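Local coordinates for glycosyl hydrolases family 31 family protein (Aspergillus niger, PDB 6DRU) that hydrolyses xyloglucan oligosaccharides as a family 31 alpha-xylosidase, releasing alpha-xylose from their non-reducing terminal glucose, at residues H273-P278 with E573-G578; L257-Q262 with E266-N271; E196-F201 with R207-S212. One frame throughout, in Å; residues are numbered along the deposited sequence.

Contact 1: residues H273-P278 with E573-G578; sequences HDRNIP and EPWSYG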
loop_
_atom_site.group_PDB
_atom_site.type_symbol
_atom_site.label_atom_id
_atom_site.label_comp_id
_atom_site.label_asym_id
_atom_site.label_seq_id
_atom_site.Cartn_x
_atom_site.Cartn_y
_atom_site.Cartn_z
ATOM N N HIS A 273 18.017 -40.076 42.805
ATOM C CA HIS A 273 18.651 -40.186 44.114
ATOM C C HIS A 273 18.886 -41.643 44.492
ATOM O O HIS A 273 19.984 -42.013 44.925
ATOM C CB HIS A 273 17.791 -39.489 45.169
ATOM C CG HIS A 273 18.264 -39.705 46.573
ATOM N ND1 HIS A 273 17.632 -40.564 47.445
ATOM C CD2 HIS A 273 19.307 -39.175 47.254
ATOM C CE1 HIS A 273 18.265 -40.554 48.604
ATOM N NE2 HIS A 273 19.284 -39.720 48.515
ATOM N N ASP A 274 17.864 -42.487 44.336
ATOM C CA ASP A 274 17.997 -43.886 44.731
ATOM C C ASP A 274 19.028 -44.610 43.872
ATOM O O ASP A 274 19.778 -45.455 44.374
ATOM C CB ASP A 274 16.639 -44.585 44.651
ATOM C CG ASP A 274 15.637 -44.041 45.657
ATOM O OD1 ASP A 274 16.027 -43.203 46.499
ATOM O OD2 ASP A 274 14.459 -44.457 45.606
ATOM N N ARG A 275 19.086 -44.289 42.580
ATOM C CA ARG A 275 20.045 -44.916 41.678
ATOM C C ARG A 275 21.412 -44.249 41.709
ATOM O O ARG A 275 22.330 -44.732 41.037
ATOM C CB ARG A 275 19.512 -44.903 40.243
ATOM C CG ARG A 275 18.229 -45.684 40.032
ATOM C CD ARG A 275 17.725 -45.494 38.613
ATOM N NE ARG A 275 16.459 -46.178 38.372
ATOM C CZ ARG A 275 16.344 -47.300 37.669
ATOM N NH1 ARG A 275 17.422 -47.859 37.136
ATOM N NH2 ARG A 275 15.154 -47.859 37.493
ATOM N N ASN A 276 21.565 -43.160 42.465
ATOM C CA ASN A 276 22.836 -42.444 42.585
ATOM C C ASN A 276 23.346 -41.966 41.224
ATOM O O ASN A 276 24.542 -42.031 40.928
ATOM C CB ASN A 276 23.888 -43.305 43.291
ATOM C CG ASN A 276 24.888 -42.479 44.077
ATOM O OD1 ASN A 276 24.541 -41.452 44.660
ATOM N ND2 ASN A 276 26.140 -42.923 44.092
ATOM N N ILE A 277 22.434 -41.478 40.390
ATOM C CA ILE A 277 22.768 -40.932 39.076
ATOM C C ILE A 277 22.682 -39.412 39.162
ATOM O O ILE A 277 21.626 -38.886 39.548
ATOM C CB ILE A 277 21.842 -41.474 37.979
ATOM C CG1 ILE A 277 21.900 -43.001 37.937
ATOM C CG2 ILE A 277 22.222 -40.889 36.627
ATOM C CD1 ILE A 277 21.046 -43.614 36.850
ATOM N N PRO A 278 23.741 -38.678 38.822
ATOM C CA PRO A 278 23.706 -37.219 38.978
ATOM C C PRO A 278 22.854 -36.544 37.914
ATOM O O PRO A 278 22.833 -36.949 36.749
ATOM C CB PRO A 278 25.179 -36.818 38.848
ATOM C CG PRO A 278 25.772 -37.881 37.988
ATOM C CD PRO A 278 25.045 -39.155 38.330
ATOM N N GLU A 573 14.299 -41.266 30.301
ATOM C CA GLU A 573 15.271 -41.269 31.381
ATOM C C GLU A 573 16.452 -42.161 31.027
ATOM O O GLU A 573 16.343 -43.042 30.169
ATOM C CB GLU A 573 14.610 -41.748 32.675
ATOM C CG GLU A 573 13.620 -40.759 33.293
ATOM C CD GLU A 573 12.355 -40.582 32.465
ATOM O OE1 GLU A 573 12.217 -39.534 31.801
ATOM O OE2 GLU A 573 11.508 -41.500 32.466
ATOM N N PRO A 574 17.611 -41.954 31.666
ATOM C CA PRO A 574 18.794 -42.759 31.320
ATOM C C PRO A 574 18.616 -44.254 31.545
ATOM O O PRO A 574 19.432 -45.035 31.036
ATOM C CB PRO A 574 19.893 -42.186 32.229
ATOM C CG PRO A 574 19.174 -41.422 33.289
ATOM C CD PRO A 574 17.931 -40.905 32.648
ATOM N N TRP A 575 17.588 -44.677 32.276
ATOM C CA TRP A 575 17.301 -46.087 32.493
ATOM C C TRP A 575 16.133 -46.587 31.652
ATOM O O TRP A 575 15.652 -47.701 31.880
ATOM C CB TRP A 575 17.015 -46.340 33.974
ATOM C CG TRP A 575 16.025 -45.381 34.538
ATOM C CD1 TRP A 575 14.666 -45.482 34.488
ATOM C CD2 TRP A 575 16.313 -44.169 35.243
ATOM N NE1 TRP A 575 14.089 -44.404 35.115
ATOM C CE2 TRP A 575 15.079 -43.584 35.590
ATOM C CE3 TRP A 575 17.495 -43.521 35.615
ATOM C CZ2 TRP A 575 14.993 -42.383 36.290
ATOM C CZ3 TRP A 575 17.408 -42.329 36.312
ATOM C CH2 TRP A 575 16.165 -41.771 36.642
ATOM N N SER A 576 15.664 -45.794 30.693
ATOM C CA SER A 576 14.473 -46.119 29.923
ATOM C C SER A 576 14.785 -46.661 28.534
ATOM O O SER A 576 13.869 -46.800 27.717
ATOM C CB SER A 576 13.571 -44.886 29.812
ATOM O OG SER A 576 13.267 -44.360 31.093
ATOM N N TYR A 577 16.047 -46.974 28.246
ATOM C CA TYR A 577 16.460 -47.373 26.904
ATOM C C TYR A 577 17.070 -48.769 26.886
ATOM O O TYR A 577 17.940 -49.064 26.066
ATOM C CB TYR A 577 17.438 -46.353 26.321
ATOM C CG TYR A 577 16.788 -45.032 25.991
ATOM C CD1 TYR A 577 16.600 -44.064 26.970
ATOM C CD2 TYR A 577 16.352 -44.756 24.703
ATOM C CE1 TYR A 577 16.000 -42.858 26.674
ATOM C CE2 TYR A 577 15.753 -43.552 24.397
ATOM C CZ TYR A 577 15.579 -42.607 25.385
ATOM O OH TYR A 577 14.981 -41.406 25.084
ATOM N N GLY A 578 16.619 -49.637 27.775
ATOM C CA GLY A 578 17.136 -50.988 27.831
ATOM C C GLY A 578 18.205 -51.146 28.895
ATOM O O GLY A 578 18.988 -50.232 29.175
#

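Contact 2: residues L257-Q262 with E266-N271; sequences LRYENQ and ELLAQN. With NAG (2-acetamido-2-deoxy-beta-D-glucopyranose), chain C; BMA (beta-D-mannopyranose), chain D; MAN (alpha-D-mannopyranose), chain B.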
loop_
_atom_site.group_PDB
_atom_site.type_symbol
_atom_site.label_atom_id
_atom_site.label_comp_id
_atom_site.label_asym_id
_atom_site.label_seq_id
_atom_site.Cartn_x
_atom_site.Cartn_y
_atom_site.Cartn_z
ATOM N N LEU A 257 8.849 -34.436 26.986
ATOM C CA LEU A 257 7.472 -33.996 26.794
ATOM C C LEU A 257 6.571 -35.156 27.212
ATOM O O LEU A 257 6.378 -36.102 26.443
ATOM C CB LEU A 257 7.226 -33.574 25.345
ATOM C CG LEU A 257 5.969 -32.775 24.968
ATOM C CD1 LEU A 257 6.054 -32.331 23.518
ATOM C CD2 LEU A 257 4.671 -33.541 25.189
ATOM N N ARG A 258 6.021 -35.094 28.425
ATOM C CA ARG A 258 6.276 -34.039 29.406
ATOM C C ARG A 258 5.996 -34.588 30.801
ATOM O O ARG A 258 5.242 -35.549 30.951
ATOM C CB ARG A 258 5.400 -32.807 29.140
ATOM C CG ARG A 258 3.903 -33.070 29.183
ATOM C CD ARG A 258 3.121 -31.834 28.766
ATOM N NE ARG A 258 1.677 -32.040 28.828
ATOM C CZ ARG A 258 0.927 -31.751 29.888
ATOM N NH1 ARG A 258 1.483 -31.243 30.981
ATOM N NH2 ARG A 258 -0.381 -31.970 29.857
ATOM N N TYR A 259 6.599 -33.987 31.824
ATOM C CA TYR A 259 6.268 -34.340 33.199
ATOM C C TYR A 259 5.001 -33.591 33.595
ATOM O O TYR A 259 4.986 -32.356 33.640
ATOM C CB TYR A 259 7.433 -34.024 34.134
ATOM C CG TYR A 259 8.710 -34.718 33.714
ATOM C CD1 TYR A 259 8.810 -36.102 33.749
ATOM C CD2 TYR A 259 9.808 -33.994 33.270
ATOM C CE1 TYR A 259 9.968 -36.745 33.357
ATOM C CE2 TYR A 259 10.971 -34.629 32.876
ATOM C CZ TYR A 259 11.044 -36.004 32.919
ATOM O OH TYR A 259 12.201 -36.638 32.531
ATOM N N GLU A 260 3.941 -34.344 33.888
ATOM C CA GLU A 260 2.585 -33.814 33.829
ATOM C C GLU A 260 2.068 -33.279 35.160
ATOM O O GLU A 260 1.306 -32.306 35.163
ATOM C CB GLU A 260 1.645 -34.899 33.295
ATOM C CG GLU A 260 0.293 -34.399 32.834
ATOM C CD GLU A 260 -0.781 -34.612 33.873
ATOM O OE1 GLU A 260 -0.436 -35.019 35.002
ATOM O OE2 GLU A 260 -1.967 -34.374 33.565
ATOM N N ASN A 261 2.444 -33.879 36.287
ATOM C CA ASN A 261 1.978 -33.410 37.587
ATOM C C ASN A 261 3.152 -33.359 38.561
ATOM O O ASN A 261 4.274 -33.763 38.243
ATOM C CB ASN A 261 0.835 -34.284 38.125
ATOM C CG ASN A 261 1.287 -35.683 38.520
ATOM O OD1 ASN A 261 2.022 -35.862 39.490
ATOM N ND2 ASN A 261 0.826 -36.684 37.777
ATOM N N GLN A 262 2.875 -32.857 39.768
ATOM C CA GLN A 262 3.932 -32.645 40.751
ATOM C C GLN A 262 4.518 -33.963 41.240
ATOM O O GLN A 262 5.736 -34.077 41.428
ATOM C CB GLN A 262 3.401 -31.827 41.928
ATOM C CG GLN A 262 4.380 -31.714 43.085
ATOM C CD GLN A 262 3.893 -30.785 44.179
ATOM O OE1 GLN A 262 2.972 -29.994 43.976
ATOM N NE2 GLN A 262 4.508 -30.880 45.352
ATOM N N GLU A 266 8.399 -35.393 41.488
ATOM C CA GLU A 266 9.028 -35.793 42.741
ATOM C C GLU A 266 9.540 -37.229 42.678
ATOM O O GLU A 266 10.587 -37.543 43.255
ATOM C CB GLU A 266 8.054 -35.614 43.904
ATOM C CG GLU A 266 7.827 -34.162 44.293
ATOM C CD GLU A 266 6.754 -33.995 45.351
ATOM O OE1 GLU A 266 5.848 -34.851 45.425
ATOM O OE2 GLU A 266 6.823 -33.009 46.116
ATOM N N LEU A 267 8.827 -38.118 41.976
ATOM C CA LEU A 267 9.324 -39.483 41.822
ATOM C C LEU A 267 10.524 -39.536 40.889
ATOM O O LEU A 267 11.370 -40.427 41.022
ATOM C CB LEU A 267 8.216 -40.406 41.313
ATOM C CG LEU A 267 6.968 -40.543 42.188
ATOM C CD1 LEU A 267 5.948 -41.464 41.531
ATOM C CD2 LEU A 267 7.331 -41.030 43.583
ATOM N N LEU A 268 10.615 -38.599 39.944
ATOM C CA LEU A 268 11.783 -38.535 39.071
ATOM C C LEU A 268 13.040 -38.200 39.865
ATOM O O LEU A 268 14.093 -38.819 39.675
ATOM C CB LEU A 268 11.542 -37.510 37.964
ATOM C CG LEU A 268 12.662 -37.266 36.956
ATOM C CD1 LEU A 268 12.943 -38.517 36.145
ATOM C CD2 LEU A 268 12.254 -36.128 36.047
ATOM N N ALA A 269 12.949 -37.212 40.759
ATOM C CA ALA A 269 14.084 -36.883 41.615
ATOM C C ALA A 269 14.412 -38.032 42.561
ATOM O O ALA A 269 15.586 -38.277 42.865
ATOM C CB ALA A 269 13.796 -35.604 42.401
ATOM N N GLN A 270 13.389 -38.743 43.040
ATOM C CA GLN A 270 13.631 -39.911 43.879
ATOM C C GLN A 270 14.370 -41.003 43.117
ATOM O O GLN A 270 15.190 -41.720 43.700
ATOM C CB GLN A 270 12.308 -40.444 44.431
ATOM C CG GLN A 270 12.462 -41.389 45.611
ATOM C CD GLN A 270 12.873 -40.671 46.883
ATOM O OE1 GLN A 270 12.109 -39.879 47.435
ATOM N NE2 GLN A 270 14.086 -40.942 47.351
ATOM N N ASN A 271 14.097 -41.144 41.818
ATOM C CA ASN A 271 14.768 -42.171 41.028
ATOM C C ASN A 271 16.245 -41.846 40.838
ATOM O O ASN A 271 17.105 -42.720 40.991
ATOM C CB ASN A 271 14.073 -42.328 39.677
ATOM C CG ASN A 271 13.208 -43.567 39.612
ATOM O OD1 ASN A 271 13.658 -44.627 39.176
ATOM N ND2 ASN A 271 11.960 -43.442 40.048
HETATM C C1 NAG C . 0.774 -38.014 38.409
HETATM C C2 NAG C . -0.479 -38.791 38.062
HETATM C C3 NAG C . -0.390 -40.221 38.451
HETATM C C4 NAG C . 0.888 -40.827 37.921
HETATM C C5 NAG C . 2.068 -39.996 38.374
HETATM C C6 NAG C . 3.348 -40.564 37.805
HETATM C C7 NAG C . -2.486 -37.400 37.922
HETATM C C8 NAG C . -2.222 -37.234 36.447
HETATM N N2 NAG C . -1.596 -38.183 38.696
HETATM O O3 NAG C . -1.521 -40.911 37.972
HETATM O O4 NAG C . 1.011 -42.143 38.402
HETATM O O5 NAG C . 1.905 -38.682 37.906
HETATM O O6 NAG C . 3.225 -40.668 36.403
HETATM O O7 NAG C . -3.450 -36.867 38.433
HETATM C C1 BMA D . -5.773 -34.861 33.289
HETATM C C2 BMA D . -4.870 -36.032 33.681
HETATM C C3 BMA D . -5.703 -37.064 34.444
HETATM C C4 BMA D . -6.477 -36.423 35.607
HETATM C C5 BMA D . -7.285 -35.221 35.097
HETATM C C6 BMA D . -7.995 -34.469 36.208
HETATM O O2 BMA D . -3.874 -35.554 34.567
HETATM O O3 BMA D . -4.909 -38.144 34.919
HETATM O O4 BMA D . -7.362 -37.375 36.177
HETATM O O5 BMA D . -6.391 -34.314 34.434
HETATM O O6 BMA D . -7.170 -34.488 37.365
HETATM C C1 MAN B . -5.048 -35.651 41.834
HETATM C C2 MAN B . -4.973 -35.557 43.338
HETATM C C3 MAN B . -4.115 -34.370 43.723
HETATM C C4 MAN B . -2.815 -34.342 42.945
HETATM C C5 MAN B . -3.021 -34.684 41.483
HETATM C C6 MAN B . -1.677 -34.862 40.808
HETATM O O2 MAN B . -4.411 -36.741 43.856
HETATM O O3 MAN B . -3.825 -34.441 45.100
HETATM O O4 MAN B . -2.268 -33.047 43.032
HETATM O O5 MAN B . -3.750 -35.879 41.350
HETATM O O6 MAN B . -0.628 -34.549 41.698
#

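Contact 3: residues E196-F201 with R207-S212; sequences EGRMEF and RFTAAS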
loop_
_atom_site.group_PDB
_atom_site.type_symbol
_atom_site.label_atom_id
_atom_site.label_comp_id
_atom_site.label_asym_id
_atom_site.label_seq_id
_atom_site.Cartn_x
_atom_site.Cartn_y
_atom_site.Cartn_z
ATOM N N GLU A 196 12.213 -7.372 8.874
ATOM C CA GLU A 196 12.247 -8.582 8.071
ATOM C C GLU A 196 12.742 -8.258 6.667
ATOM O O GLU A 196 12.627 -7.130 6.181
ATOM C CB GLU A 196 10.863 -9.229 8.007
ATOM C CG GLU A 196 10.390 -9.811 9.328
ATOM C CD GLU A 196 9.167 -10.697 9.173
ATOM O OE1 GLU A 196 8.509 -10.627 8.114
ATOM O OE2 GLU A 196 8.863 -11.465 10.111
ATOM N N GLY A 197 13.307 -9.266 6.010
ATOM C CA GLY A 197 13.851 -9.045 4.688
ATOM C C GLY A 197 14.453 -10.269 4.035
ATOM O O GLY A 197 13.822 -11.327 3.966
ATOM N N ARG A 198 15.687 -10.134 3.560
ATOM C CA ARG A 198 16.261 -11.126 2.666
ATOM C C ARG A 198 17.776 -11.022 2.708
ATOM O O ARG A 198 18.329 -9.921 2.763
ATOM C CB ARG A 198 15.747 -10.909 1.240
ATOM C CG ARG A 198 15.997 -12.038 0.268
ATOM C CD ARG A 198 15.862 -11.514 -1.153
ATOM N NE ARG A 198 14.730 -10.599 -1.283
ATOM C CZ ARG A 198 14.662 -9.614 -2.173
ATOM N NH1 ARG A 198 15.666 -9.406 -3.012
ATOM N NH2 ARG A 198 13.593 -8.831 -2.218
ATOM N N MET A 199 18.436 -12.175 2.680
ATOM C CA MET A 199 19.886 -12.264 2.556
ATOM C C MET A 199 20.204 -12.989 1.258
ATOM O O MET A 199 19.847 -14.161 1.098
ATOM C CB MET A 199 20.500 -13.003 3.748
ATOM C CG MET A 199 20.827 -12.123 4.941
ATOM S SD MET A 199 21.577 -13.053 6.299
ATOM C CE MET A 199 20.134 -13.562 7.229
ATOM N N GLU A 200 20.865 -12.299 0.331
ATOM C CA GLU A 200 21.265 -12.877 -0.949
ATOM C C GLU A 200 22.783 -12.998 -0.980
ATOM O O GLU A 200 23.487 -11.990 -1.105
ATOM C CB GLU A 200 20.778 -12.030 -2.121
ATOM C CG GLU A 200 19.279 -11.925 -2.258
ATOM C CD GLU A 200 18.878 -11.120 -3.478
ATOM O OE1 GLU A 200 19.780 -10.706 -4.240
ATOM O OE2 GLU A 200 17.665 -10.895 -3.674
ATOM N N PHE A 201 23.283 -14.225 -0.886
ATOM C CA PHE A 201 24.716 -14.480 -1.013
ATOM C C PHE A 201 25.001 -15.073 -2.392
ATOM O O PHE A 201 25.363 -16.239 -2.551
ATOM C CB PHE A 201 25.195 -15.386 0.114
ATOM C CG PHE A 201 25.126 -14.744 1.466
ATOM C CD1 PHE A 201 26.037 -13.764 1.827
ATOM C CD2 PHE A 201 24.147 -15.109 2.374
ATOM C CE1 PHE A 201 25.975 -13.163 3.070
ATOM C CE2 PHE A 201 24.080 -14.514 3.620
ATOM C CZ PHE A 201 24.997 -13.539 3.969
ATOM N N ARG A 207 23.434 -9.045 -1.222
ATOM C CA ARG A 207 22.342 -8.088 -1.110
ATOM C C ARG A 207 21.552 -8.322 0.170
ATOM O O ARG A 207 21.152 -9.453 0.461
ATOM C CB ARG A 207 21.406 -8.169 -2.319
ATOM C CG ARG A 207 20.282 -7.156 -2.276
ATOM C CD ARG A 207 19.420 -7.225 -3.519
ATOM N NE ARG A 207 19.587 -6.043 -4.358
ATOM C CZ ARG A 207 18.825 -5.760 -5.409
ATOM N NH1 ARG A 207 17.837 -6.577 -5.751
ATOM N NH2 ARG A 207 19.048 -4.662 -6.117
ATOM N N PHE A 208 21.324 -7.247 0.919
ATOM C CA PHE A 208 20.450 -7.247 2.082
ATOM C C PHE A 208 19.272 -6.323 1.816
ATOM O O PHE A 208 19.433 -5.265 1.199
ATOM C CB PHE A 208 21.195 -6.796 3.339
ATOM C CG PHE A 208 22.339 -7.688 3.716
ATOM C CD1 PHE A 208 23.601 -7.484 3.180
ATOM C CD2 PHE A 208 22.156 -8.733 4.606
ATOM C CE1 PHE A 208 24.659 -8.306 3.524
ATOM C CE2 PHE A 208 23.208 -9.560 4.956
ATOM C CZ PHE A 208 24.463 -9.346 4.412
ATOM N N THR A 209 18.088 -6.719 2.284
ATOM C CA THR A 209 16.881 -5.928 2.092
ATOM C C THR A 209 16.178 -5.712 3.425
ATOM O O THR A 209 16.333 -6.497 4.365
ATOM C CB THR A 209 15.900 -6.588 1.106
ATOM O OG1 THR A 209 15.342 -7.768 1.695
ATOM C CG2 THR A 209 16.602 -6.957 -0.195
ATOM N N ALA A 210 15.402 -4.632 3.491
ATOM C CA ALA A 210 14.585 -4.309 4.654
ATOM C C ALA A 210 13.182 -3.980 4.172
ATOM O O ALA A 210 13.008 -3.094 3.328
ATOM C CB ALA A 210 15.179 -3.135 5.438
ATOM N N ALA A 211 12.184 -4.692 4.705
ATOM C CA ALA A 211 10.813 -4.526 4.228
ATOM C C ALA A 211 10.287 -3.124 4.509
ATOM O O ALA A 211 9.652 -2.506 3.646
ATOM C CB ALA A 211 9.907 -5.575 4.870
ATOM N N SER A 212 10.535 -2.606 5.708
ATOM C CA SER A 212 10.086 -1.272 6.077
ATOM C C SER A 212 11.030 -0.730 7.135
ATOM O O SER A 212 11.272 -1.392 8.149
ATOM C CB SER A 212 8.644 -1.291 6.596
ATOM O OG SER A 212 8.248 -0.010 7.057
#

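Contact 1: residues H273-P278 with E573-G578
Arg-275 and Trp-575 face each other across 9.7 Å between their CA atoms, where the chain leaves helix 262-274 of the TIM-barrel domain through a Schellman motif and meets a type I beta turn running from Glu-573 to Ser-576. Asn-276, with positive phi (58°), is the residue that breaks the helix; its N bonds back to His-273 O.

The joint is a cation-pi stack. The guanidinium of Arg-275 lies flat on the indole of Trp-575, the two planes only 8° apart, and CZ stands 4.0 Å from the centroid of the five-membered ring. An extended chain from CG to NE carries the same side chain along the indole, so that CD sits over the six-membered ring in a CH-pi contact. With chi1 at 49°, Trp-575 CG stands between the backbone N and the carbonyl carbon, which lays the indole back against its own turn: Glu-573 CB and Pro-574 CD take the face opposite the arginine and sandwich the ring, while Phe-272 meets it edge-to-face.

Arg-275 NE also has a weak hydrogen bond to Asn-271 OD1. Ile-277 packs on Phe-272 and, in helix 582-594, on Val-586. Against the indole it works from the rim, near the ring plane, with its CD1 3.8 Å from Trp-575 CE3.

Contact 2: residues L257-Q262 with E266-N271
Gln-262 and Glu-266, one helical turn apart at the start of helix 262-274, are joined twice. Glu-266 N gives the routine backbone bond to Gln-262 O (3.0 Å), and Gln-262 NE2 reaches Glu-266 OE2 at 3.2 Å in a nearly straight bond (170°). That donor lies above the carboxylate plane, although the acceptor is in the plane of the amide. The other end of the amide, OE1, is satisfied by Asn-304 N.

Asn-261 is the N-cap: its OD1 accepts from Glu-264 N, while ND2 is bonded covalently to C1 of an N-acetylglucosamine, so one side chain both caps the helix and carries a glycan. Further along, Leu-267 O takes both Asn-271 N and Asn-271 ND2, from opposite faces of its plane.

The apolar part is a CH-pi contact, Leu-268 CD2 lying 3.7 Å from the centroid of the Tyr-259 ring and over its face. Tyr-259 OH is bonded to Glu-573 OE1 and Gln-254 NE2. This is a beta-to-alpha loop of the TIM barrel, leading from strand 252-254 to helix 262-274, with Leu-257 at its start lining the xylose pocket. Helix 305-316 packs against the same helix through Gln-262, Glu-266, Ala-269 and Gln-270.

Contact 3: residues E196-F201 with R207-S212
Glu-200 and Arg-207 form a hydrogen-bonded pair in a beta hairpin of strands 197-201 and 205-213, within a five-stranded antiparallel sheet; segments 197-201 and 207-210 run antiparallel with their axes 4.8 Å apart.

Backbone bonds between Glu-200 and Arg-207 set the register: Glu-200 N to Arg-207 O and Arg-207 N to Glu-200 O, both 2.9 Å. Met-199 and Phe-208 follow as a non-hydrogen-bonded pair. Beyond them the pairing loosens, and Ala-211 N bonds to Glu-196 O where the second strand turns a corner.

Polar side chains share one face. Arg-198 NH1 makes a salt bridge to Glu-200 OE2 (2.6 Å), meeting it on the anti side but 35° out of the carboxylate plane; a bend at chi3 (-41°) turns the guanidinium to it. Thr-209 CG2 covers one face of that guanidinium, centred over it. Glu-200 and Arg-207 run side by side, with Glu-200 OE1 against Arg-207 CD, but the charged end of Arg-207 is held from strand 135-142: Ser-140 OG takes NE and Glu-138 forms a salt bridge with NH1. Arg-198 also packs on Glu-200 of a second subunit, which places this face at a subunit interface.

The other face is apolar. Phe-208, with Phe-201 near its CZ, packs against Pro-179 and Phe-181 of strand 176-183, and its ring also meets Phe-189 and Trp-191. Met-199 completes the cluster in an oblique Met-aromatic contact: SD stands 5.4 Å from the Phe-208 centroid, while CG touches Phe-208 CE2 at 3.5 Å.

Contacts 1 and 2 share helix 262-274 of the catalytic barrel and lie about 13 Å apart between centres: contact 2 works at its N-terminal end, contact 1 where the chain leaves it. They touch directly, since the turn of contact 1 rests on Leu-268 and Asn-271 of contact 2. Contact 2 is buried and mixes hydrogen bonds with a glycan attachment; contact 1 is a surface contact relying on a flat cation-pi stack. Contact 3 is buried as well but distant, its centre about 48 Å from that of contact 1 and about 45 Å from that of contact 2, on the opposite side of the chain's centre. There, strand pairing separates an apolar face from a charged one that meets another subunit.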